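Local coordinates for protein extracellular invertase (Aspergillus kawachii, PDB 5XH8) that is a beta-fructofuranosidase (invertase) with high transfructosylation activity, which probably hydrolyses sucrose and builds fructooligosaccharides such as 1-kestose, at residues L312-S317 with G557-S562. Numbering follows the deposited sequence.
Sequences LDWGFS and GRFALS. With NA (sodium ion), chain B.
Asp313 reaches across to Ser562 with both carboxylate oxygens. Its CG lies anti to the backbone N (chi1 -163°), and from there OD1 and OD2 reach Ser562. Asp313 OD1 takes the backbone N-H of Ser562 on its syn lone pair, 3.0 Å from N to OD1, in a bent bond. Asp313 OD2 accepts a hydrogen bond from Ser562 OG at 2.7 Å, on the syn side but tilted out of the carboxylate plane. The anti side of Asp313 OD1 meets Gly315 N at 2.8 Å, closing an Asx turn within the loop. Next to this pair, Trp314 N donates a nearly straight bond to Ala560 O, 2.9 Å long, and that oxygen also lies at the edge of the indole, in its plane. The five-membered ring of Trp314 lies near parallel to the Phe559 ring but slid apart from it, with planes 23° apart, the two side chains crossing at about a right angle; the closest atoms are Trp314 CD1 and Phe559 CE2 at 3.4 Å. Leu561 CD1 packs over the face of the Trp314-Gly315 peptide, 3.4 Å from Trp314 C, and against Trp314 CB. The loop, between strands 302-311 and 318-326 of the beta-propeller, is thereby joined to the C-terminal beta-sandwich of this GH32 enzyme. It also holds a sodium ion through the carbonyls of Gly315 and Phe316, completed by His287, Ser318 and a water that also donates to Asp313 O. Arg374 forms a salt bridge with Asp313 OD2, and Ser318 OG bonds to OD1. Donors and a positive charge thus surround the buried carboxylate, which would favour its ionised form; its bonds tie the sodium-binding loop to a strand of the other domain.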
loop_
_atom_site.group_PDB
_atom_site.type_symbol
_atom_site.label_atom_id
_atom_site.label_comp_id
_atom_site.label_asym_id
_atom_site.label_seq_id
_atom_site.Cartn_x
_atom_site.Cartn_y
_atom_site.Cartn_z
ATOM N N LEU A 312 -25.150 12.463 20.399
ATOM C CA LEU A 312 -24.182 13.192 21.201
ATOM C C LEU A 312 -24.381 14.719 21.033
ATOM O O LEU A 312 -24.115 15.520 21.963
ATOM C CB LEU A 312 -22.772 12.760 20.818
ATOM C CG LEU A 312 -21.609 13.424 21.545
ATOM C CD1 LEU A 312 -21.703 13.261 23.056
ATOM C CD2 LEU A 312 -20.322 12.849 21.014
ATOM N N ASP A 313 -24.809 15.118 19.847
ATOM C CA ASP A 313 -25.241 16.507 19.623
ATOM C C ASP A 313 -26.228 16.534 18.470
ATOM O O ASP A 313 -25.942 15.999 17.391
ATOM C CB ASP A 313 -24.078 17.485 19.351
ATOM C CG ASP A 313 -24.507 18.939 19.538
ATOM O OD1 ASP A 313 -25.127 19.495 18.605
ATOM O OD2 ASP A 313 -24.282 19.506 20.627
ATOM N N TRP A 314 -27.385 17.156 18.718
ATOM C CA TRP A 314 -28.470 17.248 17.736
ATOM C C TRP A 314 -28.230 18.305 16.658
ATOM O O TRP A 314 -29.005 18.381 15.700
ATOM C CB TRP A 314 -29.837 17.505 18.437
ATOM C CG TRP A 314 -30.424 16.316 19.132
ATOM C CD1 TRP A 314 -30.196 15.916 20.419
ATOM C CD2 TRP A 314 -31.350 15.383 18.581
ATOM N NE1 TRP A 314 -30.907 14.780 20.693
ATOM C CE2 TRP A 314 -31.632 14.435 19.586
ATOM C CE3 TRP A 314 -31.972 15.253 17.331
ATOM C CZ2 TRP A 314 -32.505 13.370 19.382
ATOM C CZ3 TRP A 314 -32.841 14.200 17.126
ATOM C CH2 TRP A 314 -33.095 13.263 18.148
ATOM N N GLY A 315 -27.181 19.120 16.793
ATOM C CA GLY A 315 -26.892 20.155 15.791
ATOM C C GLY A 315 -26.729 19.602 14.387
ATOM O O GLY A 315 -26.082 18.553 14.183
ATOM N N PHE A 316 -27.352 20.263 13.422
ATOM C CA PHE A 316 -27.191 19.913 12.004
ATOM C C PHE A 316 -25.683 19.910 11.629
ATOM O O PHE A 316 -25.209 18.953 11.017
ATOM C CB PHE A 316 -27.999 20.873 11.114
ATOM C CG PHE A 316 -27.918 20.567 9.640
ATOM C CD1 PHE A 316 -26.832 21.032 8.866
ATOM C CD2 PHE A 316 -28.924 19.843 9.007
ATOM C CE1 PHE A 316 -26.753 20.771 7.515
ATOM C CE2 PHE A 316 -28.848 19.571 7.649
ATOM C CZ PHE A 316 -27.771 20.046 6.903
ATOM N N SER A 317 -24.956 20.930 12.087
ATOM C CA SER A 317 -23.538 21.125 11.772
ATOM C C SER A 317 -22.583 20.422 12.751
ATOM O O SER A 317 -21.366 20.530 12.606
ATOM C CB SER A 317 -23.233 22.635 11.694
ATOM O OG SER A 317 -23.985 23.251 10.644
ATOM N N GLY A 557 -28.639 16.806 31.891
ATOM C CA GLY A 557 -27.418 16.004 31.819
ATOM C C GLY A 557 -27.409 14.892 30.791
ATOM O O GLY A 557 -26.596 13.971 30.912
ATOM N N ARG A 558 -28.306 14.964 29.802
ATOM C CA ARG A 558 -28.447 13.920 28.781
ATOM C C ARG A 558 -28.805 14.429 27.384
ATOM O O ARG A 558 -29.148 13.646 26.523
ATOM C CB ARG A 558 -29.500 12.890 29.229
ATOM C CG ARG A 558 -30.927 13.412 29.316
ATOM C CD ARG A 558 -31.784 12.494 30.193
ATOM N NE ARG A 558 -33.223 12.711 29.995
ATOM C CZ ARG A 558 -34.115 13.035 30.940
ATOM N NH1 ARG A 558 -33.759 13.213 32.218
ATOM N NH2 ARG A 558 -35.393 13.184 30.596
ATOM N N PHE A 559 -28.715 15.730 27.152
ATOM C CA PHE A 559 -29.148 16.314 25.897
ATOM C C PHE A 559 -28.198 17.428 25.539
ATOM O O PHE A 559 -27.828 18.211 26.407
ATOM C CB PHE A 559 -30.543 16.886 26.027
ATOM C CG PHE A 559 -31.028 17.582 24.803
ATOM C CD1 PHE A 559 -30.787 18.944 24.617
ATOM C CD2 PHE A 559 -31.720 16.894 23.838
ATOM C CE1 PHE A 559 -31.237 19.592 23.480
ATOM C CE2 PHE A 559 -32.178 17.533 22.704
ATOM C CZ PHE A 559 -31.949 18.890 22.532
ATOM N N ALA A 560 -27.813 17.482 24.263
ATOM C CA ALA A 560 -27.040 18.610 23.724
ATOM C C ALA A 560 -27.445 18.934 22.304
ATOM O O ALA A 560 -27.588 18.035 21.481
ATOM C CB ALA A 560 -25.538 18.337 23.795
ATOM N N LEU A 561 -27.604 20.231 22.032
ATOM C CA LEU A 561 -27.943 20.751 20.710
ATOM C C LEU A 561 -27.159 22.055 20.494
ATOM O O LEU A 561 -27.313 23.009 21.278
ATOM C CB LEU A 561 -29.429 21.039 20.615
ATOM C CG LEU A 561 -29.964 21.795 19.384
ATOM C CD1 LEU A 561 -29.645 21.100 18.093
ATOM C CD2 LEU A 561 -31.472 21.939 19.486
ATOM N N SER A 562 -26.335 22.101 19.448
ATOM C CA SER A 562 -25.443 23.241 19.229
ATOM C C SER A 562 -25.540 23.779 17.818
ATOM O O SER A 562 -25.755 23.031 16.868
ATOM C CB SER A 562 -23.999 22.872 19.575
ATOM O OG SER A 562 -23.954 22.150 20.785
HETATM NA NA NA B . -25.164 16.793 12.883
HETATM O O HOH W 1 -26.172 15.450 14.620
HETATM O O HOH W 2 -25.615 22.864 14.095
#